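Local coordinates for protein succinyl-CoA ligase (ADP-forming) subunit alpha (Methanosaeta concilii, PDB 6HXI) that binds coenzyme A and carries, in one chain, a CoA-ligase-type region and a helical region related to the C-terminal domain of citrate synthase, at residues Asn12-Val17 and Ser41-Ile46; Gly232-Glu237 and Ala278-Glu283; Leu407-Val412 and Asn573-Leu578; Arg459-Ala464 and Ile483-Ile488. One frame throughout, in Å; residues are numbered along the deposited sequence.

In the fold
From the N terminus, contact 1 comes first: it closes a short loop through helix 22-34 and joins two parallel strands of the N-terminal sheet. Contact 2 follows in series in the CoA-ligase region, closing a loop of 40 residues that includes helix 239-247 and strand 255-260 and laying 278-283 against the end of strand 227-233. Much further on, 407-412 meets 573-578 in contact 3, closing a loop of 160 largely helical residues. Contact 4 is nested inside that loop, seating a coenzyme A-binding turn on helix 453-466. The centres of contacts 3 and 4 are about 20 Å apart. Both lie across the chain's centre from contacts 1 and 2.

Contact 1. Residues Asn12-Val17 and Ser41-Ile46; sequences NTKAFV and SISAII
The F16 ring turns its CD1-CE1 edge to A44: the carbonyl O of A44 lies in the ring plane, and the methyl CB of A44 stands near that plane, 3.9 Å from F16 CD1. I46 reaches obliquely to the base of the ring, its CD1 3.7 Å from F16 CB. F16 and A44, a bridged pair, share one side of the sheet; with CG anti to the carbonyl carbon (chi1 -62°) the ring swings its CD1 edge onto A44. On the opposite side V17 CG2 crosses I42 CD1 obliquely at 3.9 Å, both branched chains covered by M28 of helix 22-34. These are the two parallel strands of a beta-alpha-beta unit in the Rossmann-like CoA-binding fold. Their ladder is interrupted by a beta bulge: A15 pairs with I42 but F16 with A44, so S43 is the extra residue. S43 N still bonds to A15 O (2.8 Å), whereas A15 N reaches S41 O only weakly. Beyond the bulge V17 N binds A44 O in the carbonyl plane at 3.1 Å, and I46 N binds V17 O at 2.8 Å, nearly straight (169°) but from above the carbonyl plane. K14 bends at chi2 (-74°) and lays its methylenes over S43 OG, which is 3.4 Å from K14 CB. A water held by S43 OG also receives a weak bond from K14 NZ, whose stronger partners are P40 O and S39 OG.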
# COMPACT_ATOMS: atom_id res chain seq x y z
N ASN B 12 -36.92 38.31 -9.02
CA ASN B 12 -35.79 38.58 -8.11
C ASN B 12 -35.85 37.74 -6.82
O ASN B 12 -34.96 37.87 -5.96
CB ASN B 12 -35.66 40.07 -7.81
CG ASN B 12 -35.43 40.92 -9.04
OD1 ASN B 12 -34.41 40.81 -9.72
ND2 ASN B 12 -36.41 41.76 -9.36
N THR B 13 -36.88 36.88 -6.68
CA THR B 13 -37.06 35.97 -5.54
C THR B 13 -35.89 34.99 -5.41
O THR B 13 -35.52 34.32 -6.37
CB THR B 13 -38.39 35.25 -5.66
OG1 THR B 13 -39.43 36.22 -5.56
CG2 THR B 13 -38.58 34.19 -4.61
N LYS B 14 -35.32 34.93 -4.20
CA LYS B 14 -34.24 34.04 -3.79
C LYS B 14 -34.79 33.14 -2.68
O LYS B 14 -35.56 33.59 -1.81
CB LYS B 14 -33.01 34.83 -3.35
CG LYS B 14 -32.25 35.48 -4.50
CD LYS B 14 -31.47 34.47 -5.33
CE LYS B 14 -30.45 35.14 -6.21
NZ LYS B 14 -29.45 34.17 -6.72
N ALA B 15 -34.44 31.86 -2.74
CA ALA B 15 -34.98 30.86 -1.86
C ALA B 15 -33.95 29.89 -1.28
O ALA B 15 -32.85 29.74 -1.82
CB ALA B 15 -36.05 30.05 -2.61
N PHE B 16 -34.36 29.20 -0.20
CA PHE B 16 -33.64 28.11 0.40
C PHE B 16 -34.47 26.89 0.13
O PHE B 16 -35.70 26.96 0.14
CB PHE B 16 -33.51 28.27 1.92
CG PHE B 16 -32.76 29.49 2.41
CD1 PHE B 16 -31.45 29.73 2.01
CD2 PHE B 16 -33.33 30.33 3.35
CE1 PHE B 16 -30.74 30.82 2.52
CE2 PHE B 16 -32.64 31.45 3.82
CZ PHE B 16 -31.33 31.67 3.43
N VAL B 17 -33.82 25.78 -0.15
CA VAL B 17 -34.49 24.51 -0.31
C VAL B 17 -34.07 23.72 0.91
O VAL B 17 -32.88 23.42 1.06
CB VAL B 17 -34.14 23.79 -1.65
CG1 VAL B 17 -34.71 22.36 -1.67
CG2 VAL B 17 -34.64 24.58 -2.85
N SER B 41 -32.81 30.99 -8.68
CA SER B 41 -33.80 31.31 -7.64
C SER B 41 -33.43 30.72 -6.26
O SER B 41 -34.19 30.91 -5.32
CB SER B 41 -35.17 30.78 -8.05
OG SER B 41 -35.12 29.36 -8.16
N ILE B 42 -32.31 29.97 -6.17
CA ILE B 42 -31.87 29.29 -4.96
C ILE B 42 -30.55 29.88 -4.48
O ILE B 42 -29.56 29.80 -5.20
CB ILE B 42 -31.73 27.76 -5.20
CG1 ILE B 42 -33.07 27.12 -5.63
CG2 ILE B 42 -31.09 27.05 -3.99
CD1 ILE B 42 -32.92 25.66 -6.19
N SER B 43 -30.54 30.43 -3.26
CA SER B 43 -29.35 30.98 -2.63
C SER B 43 -28.58 29.83 -1.95
O SER B 43 -27.36 29.77 -2.08
CB SER B 43 -29.73 32.05 -1.61
OG SER B 43 -30.19 33.23 -2.23
N ALA B 44 -29.30 28.92 -1.23
CA ALA B 44 -28.67 27.79 -0.54
C ALA B 44 -29.60 26.61 -0.33
O ALA B 44 -30.83 26.74 -0.39
CB ALA B 44 -28.09 28.24 0.82
N ILE B 45 -29.00 25.46 -0.03
CA ILE B 45 -29.71 24.25 0.33
C ILE B 45 -29.50 24.08 1.83
O ILE B 45 -28.42 24.37 2.33
CB ILE B 45 -29.20 23.03 -0.47
CG1 ILE B 45 -29.37 23.28 -1.98
CG2 ILE B 45 -29.89 21.73 -0.04
CD1 ILE B 45 -28.21 22.83 -2.74
N ILE B 46 -30.54 23.62 2.54
CA ILE B 46 -30.38 23.34 3.96
C ILE B 46 -30.44 21.81 4.07
O ILE B 46 -31.44 21.19 3.70
CB ILE B 46 -31.38 24.12 4.88
CG1 ILE B 46 -31.34 25.64 4.56
CG2 ILE B 46 -31.05 23.87 6.35
CD1 ILE B 46 -32.54 26.41 4.99
O HOH W 1 -27.80 34.05 -3.70

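Contact 2. Residues Gly232-Glu237 and Ala278-Glu283; sequences GELGGE and AKANTE
E233 and L234 both place CG between the backbone N and the carbonyl carbon, the crowded position (chi1 69° and 79°), and both then run on extended, which carries their ends to the chain at A278. The E233 carboxylate comes up against the A278 methyl, with OE2 3.5 Å from A278 CB; a small side chain suits a place pressed by a buried acid. The acid's OE1 has a weak hydrogen bond to H275 ND1. L234 spreads its two methyls over two small residues, one on each side of K279 in sequence: CD2 is 4.1 Å from A278 CB and CD1 is 4.2 Å from A280 CB, while the K279 side chain starts away from the contact. The backbones also touch. A278 CA directs its hydrogen almost straight (170°) at L234 O, 3.6 Å away, and G235 CA comes to 3.5 Å from K279 O. Glycine fits at 235 because phi is positive and because a beta carbon there would run into K279 N. K279 O accepts a hydrogen bond from R206 NH1. The contact lies at the end of strand 227-233 and just beyond it; the strand runs between strands 172-176 and 255-260 in the sheet of the CoA-ligase region, while K290 of helix 287-297 binds the carbonyl oxygens of E233, G235 and G236, and E239 of helix 239-247 accepts from E233 N.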
# COMPACT_ATOMS: atom_id res chain seq x y z
N GLY B 232 -61.85 24.07 -5.94
CA GLY B 232 -61.97 23.58 -4.58
C GLY B 232 -62.43 22.14 -4.54
O GLY B 232 -62.45 21.46 -5.57
N GLU B 233 -62.78 21.66 -3.33
CA GLU B 233 -63.30 20.30 -3.11
C GLU B 233 -64.19 20.25 -1.86
O GLU B 233 -64.13 21.15 -1.02
CB GLU B 233 -62.17 19.22 -3.06
CG GLU B 233 -61.27 19.31 -1.85
CD GLU B 233 -60.20 18.25 -1.68
OE1 GLU B 233 -60.08 17.34 -2.54
OE2 GLU B 233 -59.50 18.31 -0.64
N LEU B 234 -64.99 19.19 -1.74
CA LEU B 234 -65.88 18.96 -0.60
C LEU B 234 -65.10 18.87 0.72
O LEU B 234 -63.88 18.63 0.71
CB LEU B 234 -66.73 17.70 -0.83
CG LEU B 234 -66.11 16.33 -0.60
CD1 LEU B 234 -67.14 15.26 -0.81
CD2 LEU B 234 -64.92 16.05 -1.53
N GLY B 235 -65.81 19.09 1.83
CA GLY B 235 -65.24 19.07 3.18
C GLY B 235 -64.66 20.41 3.56
O GLY B 235 -64.02 21.08 2.74
N GLY B 236 -64.92 20.81 4.80
CA GLY B 236 -64.47 22.10 5.33
C GLY B 236 -65.25 23.27 4.75
O GLY B 236 -66.05 23.09 3.83
N GLU B 237 -64.98 24.48 5.27
CA GLU B 237 -65.73 25.68 4.86
C GLU B 237 -64.89 26.79 4.22
O GLU B 237 -65.32 27.95 4.24
CB GLU B 237 -66.50 26.24 6.08
CG GLU B 237 -67.77 25.49 6.42
CD GLU B 237 -68.53 26.13 7.56
OE1 GLU B 237 -69.20 27.16 7.32
OE2 GLU B 237 -68.41 25.64 8.71
N ALA B 278 -60.76 16.17 2.53
CA ALA B 278 -61.83 15.83 1.58
C ALA B 278 -62.86 14.83 2.13
O ALA B 278 -62.90 13.68 1.70
CB ALA B 278 -61.25 15.36 0.24
N LYS B 279 -63.67 15.30 3.10
CA LYS B 279 -64.79 14.57 3.71
C LYS B 279 -65.89 15.54 4.19
O LYS B 279 -65.70 16.22 5.21
CB LYS B 279 -64.35 13.62 4.85
CG LYS B 279 -65.45 12.62 5.21
CD LYS B 279 -65.15 11.77 6.43
CE LYS B 279 -66.11 10.60 6.50
NZ LYS B 279 -66.42 10.20 7.89
N ALA B 280 -67.03 15.58 3.48
CA ALA B 280 -68.15 16.46 3.84
C ALA B 280 -68.88 15.97 5.10
O ALA B 280 -69.63 14.99 5.06
CB ALA B 280 -69.13 16.59 2.67
N ASN B 281 -68.61 16.64 6.24
CA ASN B 281 -69.22 16.29 7.54
C ASN B 281 -70.67 16.73 7.58
O ASN B 281 -71.52 16.00 8.08
CB ASN B 281 -68.44 16.92 8.70
CG ASN B 281 -67.03 16.41 8.90
OD1 ASN B 281 -66.65 15.33 8.43
ND2 ASN B 281 -66.24 17.17 9.65
N THR B 282 -70.97 17.91 7.02
CA THR B 282 -72.31 18.48 6.97
C THR B 282 -72.75 18.62 5.51
O THR B 282 -71.94 18.38 4.61
CB THR B 282 -72.34 19.83 7.72
OG1 THR B 282 -71.34 20.69 7.18
CG2 THR B 282 -72.12 19.67 9.23
N GLU B 283 -74.02 19.00 5.27
CA GLU B 283 -74.54 19.23 3.92
C GLU B 283 -73.85 20.44 3.30
O GLU B 283 -73.53 20.41 2.12
CB GLU B 283 -76.07 19.41 3.92
CG GLU B 283 -76.85 18.10 3.88
CD GLU B 283 -76.54 17.14 2.75
OE1 GLU B 283 -76.29 17.60 1.61
OE2 GLU B 283 -76.55 15.92 3.00

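Contact 3. Residues Leu407-Val412 and Asn573-Leu578; sequences LVIQIV and NGLFAL
L575 fills the middle of the interface with its forked end. CD2 meets V408 CG1 at 3.7 Å, and CD1 meets I409 CG1 at 4.0 Å; both pairs of side chains cross at about a right angle. To one side of L575, I409 stretches its CD1 to L578 CD2 at 3.9 Å, the two chains crossing obliquely. To the other, V412 brings its CB to 4.1 Å from F576 CD1, at an oblique approach to the ring. L575, F576 and L578 all hold CG anti to the backbone N (chi1 -168° for L575), a torsion that swings each end toward 407-412 although none of the three starts out in that direction from the backbone. The beta-branched V408 and V412 do point at the other helix, and short, stiff side chains suit that position. Behind these groups the two helix segments pass 9.1 Å apart at their axes and cross at -57°, in the bundle of the citrate-synthase-like region. W392 and I388 of helix 383-393 close over I409, L575 and L578, and F450 meets the F576 ring edge-to-face. From helix 540-555, I544 and F548 pack on the valines and on L575, while L378 of the second subunit packs on L407, Q410 and I411. Aliphatic and aromatic carbon alone makes the contact between the two side-chain sets, so its hold is van der Waals and hydrophobic and depends on interlocking shape rather than direction.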
# COMPACT_ATOMS: atom_id res chain seq x y z
N LEU B 407 -7.14 -25.50 3.68
CA LEU B 407 -6.01 -26.06 4.43
C LEU B 407 -4.76 -25.18 4.24
O LEU B 407 -4.09 -24.90 5.21
CB LEU B 407 -5.76 -27.50 3.97
CG LEU B 407 -4.64 -28.35 4.58
CD1 LEU B 407 -4.85 -28.56 6.11
CD2 LEU B 407 -4.66 -29.78 3.92
N VAL B 408 -4.45 -24.79 3.00
CA VAL B 408 -3.31 -23.95 2.64
C VAL B 408 -3.41 -22.60 3.39
O VAL B 408 -2.42 -22.19 3.98
CB VAL B 408 -3.22 -23.75 1.10
CG1 VAL B 408 -2.25 -22.60 0.76
CG2 VAL B 408 -2.82 -25.05 0.43
N ILE B 409 -4.61 -21.95 3.40
CA ILE B 409 -4.86 -20.70 4.12
C ILE B 409 -4.51 -20.82 5.59
O ILE B 409 -3.84 -19.95 6.11
CB ILE B 409 -6.31 -20.21 3.88
CG1 ILE B 409 -6.49 -19.79 2.45
CG2 ILE B 409 -6.70 -19.06 4.82
CD1 ILE B 409 -8.02 -19.51 2.07
N GLN B 410 -4.92 -21.93 6.27
CA GLN B 410 -4.60 -22.19 7.68
C GLN B 410 -3.13 -22.40 7.91
O GLN B 410 -2.55 -21.89 8.86
CB GLN B 410 -5.39 -23.39 8.17
CG GLN B 410 -6.88 -23.10 8.16
CD GLN B 410 -7.65 -24.36 8.46
OE1 GLN B 410 -7.62 -24.87 9.55
NE2 GLN B 410 -8.33 -24.90 7.49
N ILE B 411 -2.50 -23.14 6.99
CA ILE B 411 -1.06 -23.46 7.09
C ILE B 411 -0.20 -22.24 6.90
O ILE B 411 0.82 -22.11 7.57
CB ILE B 411 -0.74 -24.61 6.10
CG1 ILE B 411 -1.28 -25.93 6.76
CG2 ILE B 411 0.78 -24.69 5.73
CD1 ILE B 411 -1.25 -27.17 5.98
N VAL B 412 -0.60 -21.32 5.98
CA VAL B 412 0.21 -20.13 5.73
C VAL B 412 -0.25 -18.92 6.57
O VAL B 412 0.32 -17.85 6.41
CB VAL B 412 0.38 -19.78 4.23
CG1 VAL B 412 0.87 -20.98 3.41
CG2 VAL B 412 -0.92 -19.21 3.62
N ASN B 573 0.42 -16.30 -5.49
CA ASN B 573 0.84 -15.20 -4.64
C ASN B 573 -0.37 -14.63 -3.91
O ASN B 573 -0.25 -14.25 -2.75
CB ASN B 573 1.56 -14.09 -5.43
CG ASN B 573 2.96 -14.48 -5.77
OD1 ASN B 573 3.20 -15.25 -6.70
ND2 ASN B 573 3.92 -14.06 -4.95
N GLY B 574 -1.52 -14.61 -4.58
CA GLY B 574 -2.78 -14.17 -3.99
C GLY B 574 -3.22 -15.06 -2.84
O GLY B 574 -3.69 -14.55 -1.83
N LEU B 575 -3.10 -16.39 -3.00
CA LEU B 575 -3.47 -17.36 -1.97
C LEU B 575 -2.59 -17.16 -0.73
O LEU B 575 -3.10 -17.05 0.37
CB LEU B 575 -3.34 -18.79 -2.51
CG LEU B 575 -3.94 -19.91 -1.68
CD1 LEU B 575 -5.42 -19.65 -1.37
CD2 LEU B 575 -3.75 -21.27 -2.38
N PHE B 576 -1.27 -16.99 -0.95
CA PHE B 576 -0.35 -16.69 0.14
C PHE B 576 -0.70 -15.36 0.83
O PHE B 576 -0.70 -15.29 2.05
CB PHE B 576 1.12 -16.69 -0.35
CG PHE B 576 2.13 -16.45 0.75
CD1 PHE B 576 2.49 -17.47 1.63
CD2 PHE B 576 2.69 -15.18 0.94
CE1 PHE B 576 3.40 -17.23 2.67
CE2 PHE B 576 3.60 -14.94 2.00
CZ PHE B 576 3.99 -15.98 2.82
N ALA B 577 -1.03 -14.35 0.06
CA ALA B 577 -1.40 -13.02 0.56
C ALA B 577 -2.65 -13.02 1.39
O ALA B 577 -2.70 -12.41 2.46
CB ALA B 577 -1.50 -12.03 -0.59
N LEU B 578 -3.64 -13.75 0.94
CA LEU B 578 -4.91 -13.89 1.64
C LEU B 578 -4.69 -14.63 2.98
O LEU B 578 -5.15 -14.17 4.03
CB LEU B 578 -5.89 -14.63 0.71
CG LEU B 578 -7.27 -14.93 1.29
CD1 LEU B 578 -8.09 -13.67 1.46
CD2 LEU B 578 -7.99 -15.91 0.45

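Contact 4. Residues Arg459-Ala464 and Ile483-Ile488; sequences REFKRA and INIPGI. With COA (coenzyme A), chain G.
A backbone carbonyl is aimed at the rim of an aromatic ring: P486 O lies in the plane of the F461 ring and 3.3 Å from F461 CE1, facing the electropositive C-H edge. F461 gets there with CG anti to the carbonyl carbon (chi1 -79°). I488 CG1 also lies at the edge, 4.1 Å from F461 CZ, while I485 CG2 comes in obliquely, 3.5 Å from F461 CE1; both side chains cross F461 at about a right angle. Beside it the P486 ring lays CG 3.9 Å from E460 CG; E460 bends at chi2, taking its carboxylate off the proline to the guanidinium of R463, where R463 NH2 forms a salt bridge with OE2 in the guanidinium plane. The carbonyl is fixed by a type II turn, I485 to I488, closed by I488 N bonding to I485 O at 3.2 Å. Proline's ring suits the second position, and G487 takes the positive phi (89°) of the third. F474 meets F461 edge-to-face, and A522 and V525 of helix 517-530 pack on it. The turn faces coenzyme A: I485 N lies 3.0 Å from adenine N1A and I488 O 3.0 Å from N6A. K479 and K532 bind the ligand too, with S89, R91 and S92 of the second subunit. The backbone thus offers an N-H and a carbonyl to adenine's N1A and amino group, probably recognising the base, while apolar side chains set the turn on the helix.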
# COMPACT_ATOMS: atom_id res chain seq x y z
N ARG B 459 6.14 -23.44 -11.25
CA ARG B 459 6.72 -23.11 -12.55
C ARG B 459 7.82 -24.08 -12.97
O ARG B 459 7.69 -24.74 -13.99
CB ARG B 459 7.29 -21.68 -12.46
CG ARG B 459 7.56 -20.98 -13.78
CD ARG B 459 7.13 -19.51 -13.73
NE ARG B 459 7.46 -18.83 -12.47
CZ ARG B 459 6.77 -17.82 -11.97
NH1 ARG B 459 7.16 -17.25 -10.84
NH2 ARG B 459 5.70 -17.35 -12.60
N GLU B 460 8.88 -24.18 -12.15
CA GLU B 460 10.06 -25.01 -12.39
C GLU B 460 9.79 -26.49 -12.41
O GLU B 460 10.30 -27.17 -13.31
CB GLU B 460 11.21 -24.67 -11.41
CG GLU B 460 11.89 -23.33 -11.72
CD GLU B 460 12.18 -23.00 -13.18
OE1 GLU B 460 11.86 -21.86 -13.61
OE2 GLU B 460 12.74 -23.86 -13.89
N PHE B 461 9.01 -27.01 -11.43
CA PHE B 461 8.67 -28.44 -11.39
C PHE B 461 7.76 -28.82 -12.56
O PHE B 461 7.99 -29.85 -13.18
CB PHE B 461 8.07 -28.85 -10.04
CG PHE B 461 9.10 -29.06 -8.94
CD1 PHE B 461 9.66 -27.98 -8.28
CD2 PHE B 461 9.54 -30.33 -8.62
CE1 PHE B 461 10.62 -28.17 -7.28
CE2 PHE B 461 10.50 -30.52 -7.60
CZ PHE B 461 11.01 -29.45 -6.93
N LYS B 462 6.75 -27.99 -12.89
CA LYS B 462 5.82 -28.27 -14.00
C LYS B 462 6.61 -28.41 -15.33
O LYS B 462 6.43 -29.38 -16.05
CB LYS B 462 4.73 -27.19 -14.10
CG LYS B 462 3.52 -27.62 -14.89
CD LYS B 462 2.75 -26.47 -15.50
CE LYS B 462 1.65 -27.07 -16.34
NZ LYS B 462 1.47 -26.39 -17.65
N ARG B 463 7.49 -27.45 -15.61
CA ARG B 463 8.32 -27.41 -16.82
C ARG B 463 9.21 -28.67 -16.93
O ARG B 463 9.16 -29.35 -17.94
CB ARG B 463 9.14 -26.11 -16.86
CG ARG B 463 10.14 -26.03 -18.02
CD ARG B 463 11.22 -24.99 -17.80
NE ARG B 463 11.97 -25.20 -16.55
CZ ARG B 463 13.02 -26.02 -16.41
NH1 ARG B 463 13.45 -26.74 -17.44
NH2 ARG B 463 13.62 -26.13 -15.24
N ALA B 464 9.94 -29.02 -15.88
CA ALA B 464 10.80 -30.19 -15.88
C ALA B 464 10.02 -31.45 -16.22
O ALA B 464 10.40 -32.16 -17.15
CB ALA B 464 11.50 -30.34 -14.53
N ILE B 483 21.30 -22.29 -9.92
CA ILE B 483 20.00 -21.93 -9.34
C ILE B 483 19.56 -22.99 -8.36
O ILE B 483 19.35 -24.15 -8.73
CB ILE B 483 18.86 -21.69 -10.40
CG1 ILE B 483 19.34 -20.90 -11.68
CG2 ILE B 483 17.64 -21.03 -9.76
CD1 ILE B 483 19.48 -19.38 -11.56
N ASN B 484 19.35 -22.58 -7.10
CA ASN B 484 18.81 -23.49 -6.11
C ASN B 484 17.40 -23.80 -6.55
O ASN B 484 16.73 -22.94 -7.14
CB ASN B 484 18.79 -22.84 -4.74
CG ASN B 484 20.11 -22.90 -4.04
OD1 ASN B 484 21.05 -23.56 -4.47
ND2 ASN B 484 20.19 -22.22 -2.92
N ILE B 485 16.96 -25.03 -6.32
CA ILE B 485 15.63 -25.43 -6.73
C ILE B 485 14.60 -24.77 -5.83
O ILE B 485 14.66 -24.98 -4.61
CB ILE B 485 15.43 -26.97 -6.84
CG1 ILE B 485 16.41 -27.58 -7.87
CG2 ILE B 485 13.98 -27.27 -7.21
CD1 ILE B 485 16.60 -29.11 -7.70
N PRO B 486 13.67 -23.96 -6.40
CA PRO B 486 12.64 -23.34 -5.56
C PRO B 486 11.72 -24.42 -4.98
O PRO B 486 11.42 -25.40 -5.66
CB PRO B 486 11.93 -22.38 -6.52
CG PRO B 486 12.13 -22.98 -7.87
CD PRO B 486 13.47 -23.65 -7.83
N GLY B 487 11.39 -24.28 -3.70
CA GLY B 487 10.56 -25.25 -2.98
C GLY B 487 11.35 -26.37 -2.33
O GLY B 487 10.78 -27.24 -1.68
N ILE B 488 12.69 -26.31 -2.48
CA ILE B 488 13.62 -27.29 -1.91
C ILE B 488 14.50 -26.60 -0.89
O ILE B 488 15.08 -25.57 -1.21
CB ILE B 488 14.47 -28.03 -3.01
CG1 ILE B 488 13.63 -29.04 -3.82
CG2 ILE B 488 15.77 -28.72 -2.43
CD1 ILE B 488 13.18 -30.42 -3.06
N1A COA G . 18.18 -26.99 -4.39
C2A COA G . 19.00 -27.87 -4.98
N3A COA G . 20.24 -28.24 -4.60
C4A COA G . 20.64 -27.55 -3.53
C5A COA G . 19.91 -26.61 -2.83
C6A COA G . 18.60 -26.35 -3.28
N6A COA G . 17.75 -25.55 -2.65
N7A COA G . 20.69 -26.03 -1.83
C8A COA G . 21.84 -26.63 -1.94
N9A COA G . 21.89 -27.56 -2.95
C1B COA G . 23.04 -28.37 -3.36
C2B COA G . 24.30 -27.60 -3.73
O2B COA G . 24.23 -27.11 -5.07
C3B COA G . 25.35 -28.69 -3.57
O3B COA G . 25.39 -29.58 -4.70
P3B COA G . 26.69 -30.41 -5.14
O7A COA G . 27.15 -31.16 -3.94
O8A COA G . 26.25 -31.28 -6.26
O9A COA G . 27.69 -29.36 -5.66
C4B COA G . 24.81 -29.57 -2.43
O4B COA G . 23.41 -29.22 -2.30
C5B COA G . 25.51 -29.43 -1.11
O5B COA G . 25.71 -28.02 -0.86
P1A COA G . 27.11 -27.45 -0.25
O1A COA G . 27.02 -26.07 0.29
O2A COA G . 28.28 -27.65 -1.21
O3A COA G . 27.21 -28.53 0.93
P2A COA G . 28.01 -28.82 2.27
O4A COA G . 27.33 -28.19 3.41
O5A COA G . 28.01 -30.33 2.41
O6A COA G . 29.51 -28.24 2.07
CBP COA G . 31.74 -29.15 2.50
CCP COA G . 30.58 -29.02 1.50
CDP COA G . 32.85 -29.96 1.83
CEP COA G . 32.28 -27.76 2.90
CAP COA G . 31.22 -29.88 3.77
OAP COA G . 30.46 -31.02 3.43
C9P COA G . 32.26 -30.26 4.81
O9P COA G . 32.67 -29.41 5.61
N8P COA G . 32.69 -31.53 4.80
C7P COA G . 33.75 -32.02 5.67
C6P COA G . 34.96 -32.45 4.89
C5P COA G . 36.03 -33.05 5.77
O5P COA G . 35.73 -33.63 6.81
N4P COA G . 37.29 -32.88 5.36
C3P COA G . 38.44 -33.31 6.15
C2P COA G . 38.80 -32.31 7.24
S1P COA G . 40.36 -32.92 7.95